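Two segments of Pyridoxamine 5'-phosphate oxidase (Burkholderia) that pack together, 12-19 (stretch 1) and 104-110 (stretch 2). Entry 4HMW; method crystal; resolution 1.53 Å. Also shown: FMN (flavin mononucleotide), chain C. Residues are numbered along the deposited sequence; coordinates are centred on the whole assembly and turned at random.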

# COMPACT_ATOMS: atom_id res chain seq x y z
N LEU B 12 -12.40 20.60 4.03
CA LEU B 12 -13.70 20.51 4.72
C LEU B 12 -13.63 19.67 5.99
O LEU B 12 -14.63 19.56 6.73
CB LEU B 12 -14.80 19.96 3.78
N THR B 13 -12.47 19.07 6.25
CA THR B 13 -12.27 18.29 7.47
C THR B 13 -10.84 18.54 7.96
O THR B 13 -9.99 19.07 7.22
CB THR B 13 -12.48 16.70 7.31
OG1 THR B 13 -11.47 16.15 6.44
CG2 THR B 13 -13.86 16.33 6.75
N GLY B 14 -10.60 18.17 9.21
CA GLY B 14 -9.26 17.98 9.70
C GLY B 14 -8.96 16.52 9.40
O GLY B 14 -9.85 15.75 9.03
N SER B 15 -7.70 16.14 9.55
CA SER B 15 -7.32 14.76 9.32
C SER B 15 -7.31 13.99 10.64
O SER B 15 -6.73 12.92 10.76
CB SER B 15 -5.96 14.73 8.66
OG SER B 15 -5.23 15.87 9.07
N VAL B 16 -7.94 14.56 11.67
CA VAL B 16 -8.11 13.83 12.93
C VAL B 16 -9.57 14.00 13.35
O VAL B 16 -10.26 14.95 12.93
CB VAL B 16 -7.15 14.34 14.05
CG1 VAL B 16 -5.70 13.90 13.80
CG2 VAL B 16 -7.26 15.85 14.18
N ASP B 17 -10.04 13.05 14.15
CA ASP B 17 -11.36 13.11 14.75
C ASP B 17 -12.52 13.17 13.75
O ASP B 17 -13.56 13.75 14.05
CB ASP B 17 -11.41 14.29 15.74
CG ASP B 17 -10.27 14.24 16.75
OD1 ASP B 17 -9.88 13.11 17.16
OD2 ASP B 17 -9.76 15.34 17.13
N VAL B 18 -12.39 12.53 12.59
CA VAL B 18 -13.58 12.40 11.78
C VAL B 18 -14.60 11.53 12.52
O VAL B 18 -14.25 10.76 13.40
CB VAL B 18 -13.33 11.91 10.37
CG1 VAL B 18 -12.26 12.83 9.72
CG2 VAL B 18 -13.00 10.43 10.35
N LEU B 19 -15.87 11.71 12.19
CA LEU B 19 -16.91 10.99 12.88
C LEU B 19 -16.87 9.54 12.41
O LEU B 19 -16.60 9.25 11.24
CB LEU B 19 -18.27 11.56 12.56
CG LEU B 19 -19.34 11.19 13.57
CD1 LEU B 19 -19.26 12.09 14.81
CD2 LEU B 19 -20.76 11.23 12.90
N TRP B 104 -6.27 7.78 3.15
CA TRP B 104 -6.75 9.12 2.82
C TRP B 104 -6.16 10.14 3.79
O TRP B 104 -6.61 10.27 4.92
CB TRP B 104 -8.26 9.15 2.88
CG TRP B 104 -8.92 8.12 2.02
CD1 TRP B 104 -8.44 7.58 0.85
CD2 TRP B 104 -10.19 7.48 2.26
NE1 TRP B 104 -9.35 6.65 0.35
CE2 TRP B 104 -10.42 6.57 1.21
CE3 TRP B 104 -11.12 7.58 3.29
CZ2 TRP B 104 -11.56 5.78 1.15
CZ3 TRP B 104 -12.27 6.80 3.23
CH2 TRP B 104 -12.47 5.88 2.18
N ARG B 105 -5.15 10.87 3.32
CA ARG B 105 -4.45 11.82 4.16
C ARG B 105 -5.39 12.90 4.69
O ARG B 105 -5.24 13.38 5.83
CB ARG B 105 -3.31 12.49 3.36
CG ARG B 105 -2.17 11.55 3.05
CD ARG B 105 -1.45 11.93 1.74
NE ARG B 105 -0.15 11.28 1.56
CZ ARG B 105 -0.01 10.05 1.08
NH1 ARG B 105 -1.07 9.35 0.75
NH2 ARG B 105 1.20 9.54 0.90
N GLU B 106 -6.38 13.27 3.88
CA GLU B 106 -7.25 14.41 4.22
C GLU B 106 -8.14 14.14 5.42
O GLU B 106 -8.46 15.06 6.15
CB GLU B 106 -8.13 14.81 3.02
CG GLU B 106 -7.38 15.35 1.82
CD GLU B 106 -7.00 14.28 0.80
OE1 GLU B 106 -6.87 13.08 1.17
OE2 GLU B 106 -6.84 14.65 -0.40
N THR B 107 -8.54 12.88 5.63
CA THR B 107 -9.40 12.52 6.73
C THR B 107 -8.75 11.63 7.78
O THR B 107 -9.41 11.24 8.74
CB THR B 107 -10.62 11.77 6.23
OG1 THR B 107 -10.18 10.58 5.58
CG2 THR B 107 -11.43 12.62 5.22
N GLY B 108 -7.49 11.30 7.60
CA GLY B 108 -6.84 10.42 8.52
C GLY B 108 -7.48 9.06 8.60
O GLY B 108 -7.65 8.51 9.70
N GLN B 109 -7.78 8.46 7.44
CA GLN B 109 -8.44 7.15 7.44
C GLN B 109 -7.67 6.15 6.59
O GLN B 109 -7.13 6.48 5.54
CB GLN B 109 -9.90 7.24 6.90
CG GLN B 109 -10.85 7.94 7.84
CD GLN B 109 -12.18 8.23 7.17
OE1 GLN B 109 -12.26 8.95 6.17
NE2 GLN B 109 -13.25 7.70 7.73
N GLN B 110 -7.63 4.92 7.06
CA GLN B 110 -7.11 3.85 6.22
C GLN B 110 -8.10 2.67 6.26
O GLN B 110 -8.85 2.50 7.21
CB GLN B 110 -5.66 3.43 6.54
CG GLN B 110 -5.41 3.05 7.88
CD GLN B 110 -3.94 2.66 8.22
OE1 GLN B 110 -3.21 2.03 7.44
NE2 GLN B 110 -3.55 2.98 9.44
N1 FMN C . 2.34 2.23 13.20
C2 FMN C . 3.57 1.86 13.66
O2 FMN C . 3.70 0.88 14.37
N3 FMN C . 4.68 2.57 13.28
C4 FMN C . 4.56 3.69 12.49
O4 FMN C . 5.59 4.31 12.17
C4A FMN C . 3.30 4.08 12.04
N5 FMN C . 3.15 5.22 11.26
C5A FMN C . 1.88 5.55 10.80
C6 FMN C . 1.73 6.66 10.01
C7 FMN C . 0.49 7.01 9.51
C7M FMN C . 0.39 8.22 8.65
C8 FMN C . -0.62 6.25 9.84
C8M FMN C . -1.97 6.59 9.30
C9 FMN C . -0.48 5.13 10.64
C9A FMN C . 0.76 4.80 11.16
N10 FMN C . 0.94 3.67 12.00
C10 FMN C . 2.20 3.33 12.42
C1' FMN C . -0.18 2.79 12.44
C2' FMN C . -0.34 1.58 11.51
O2' FMN C . -0.96 1.95 10.27
C3' FMN C . -1.16 0.46 12.15
O3' FMN C . -2.42 0.99 12.52
C4' FMN C . -0.43 -0.16 13.36
O4' FMN C . 0.97 -0.10 13.15
C5' FMN C . -0.93 -1.57 13.65
O5' FMN C . -0.81 -2.38 12.51
P FMN C . -0.94 -3.97 12.60
O1P FMN C . 0.33 -4.51 13.24
O2P FMN C . -2.16 -4.29 13.47
O3P FMN C . -1.04 -4.43 11.19
O HOH W 1 -7.14 17.61 6.12
O HOH W 2 -9.94 10.90 11.59

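This is a small contact between an irregular segment and a tight turn, held by van der Waals packing, CA-H...O contacts and two bridging waters, with no direct hydrogen bond between the stretches. It buries 277 Å² in all, both sides summed. The nearest CA atoms across the contact are Ser15 CA and Thr107 CA, 4.0 Å apart.

The turn of stretch 2 is organised by its own hydrogen bonds. Trp104 N donates to Gln109 O at 2.9 Å. Trp104 O receives two weak bonds, from Thr107 N and from Gln109 N, both at 3.3 Å. Thr107 OG1 donates to Gln109 OE1 at 2.7 Å, which ties the two side chains together. The carbonyl groups of Arg105, Glu106 and Thr107 all meet stretch 1.

Glu106 takes part through its backbone. Its CA-to-CB bond points away, and the nearest approach of its side chain to stretch 1 is Glu106 CB to Thr13 OG1, 5.0 Å. Its carbonyl oxygen, by contrast, has several neighbours. Ser15 CA lies 3.4 Å from Glu106 O in a CA-H...O contact, with an angle of 124° at the hydrogen. Thr13 OG1 is 3.2 Å from Glu106 O, but this pair is not a hydrogen bond. The Thr13 hydroxyl donates within its own stretch, from OG1 to Gly14 O at 3.1 Å. Gly14 O and Glu106 O are 3.3 Å apart; both are acceptors, so they cannot bond to each other. Water 1 donates to Glu106 O at 2.9 Å from its oxygen, and its oxygen also lies 3.4 Å from Thr13 O in a weak bond.

Ser15 fits against the backbone of the turn. Its CB is 3.2 Å from Arg105 O. Its carbonyl oxygen faces Gly108, with Ser15 O and Gly108 CA 3.4 Å apart. This second CA-H...O contact is the straighter of the two, at 146°. Gly108 has no side chain, and the close approach depends on that. An ideal CB there would sit 2.0 Å from Ser15 O, a clear clash. Gly108 also has a positive phi of 61°, which by itself favours glycine.

Val18 supplies the side-chain packing farther along stretch 1. Its CA-to-CB bond points toward stretch 2. Val18 CG1 lies 3.4 Å from Thr107 O and 4.0 Å from Thr107 CB. Val18 CG2 reaches Gln109 NE2 at 3.8 Å, a contact between a methyl group and an amide. Thr107 CA-to-CB points away overall, yet its CB still touches stretch 1. Water 2 reinforces this region. It accepts from Val18 N at 3.1 Å and donates to Thr107 O at 2.9 Å, both measured from its oxygen, and so links two backbone groups that do not bond directly.

The CA-to-CB bonds of Val16, Asp17 and Leu19 point away from stretch 2. Gln110 lies out of reach of stretch 1 and instead binds the flavin cofactor: its NE2 donates to FMN O2' at 2.9 Å, nearly linear at 171°.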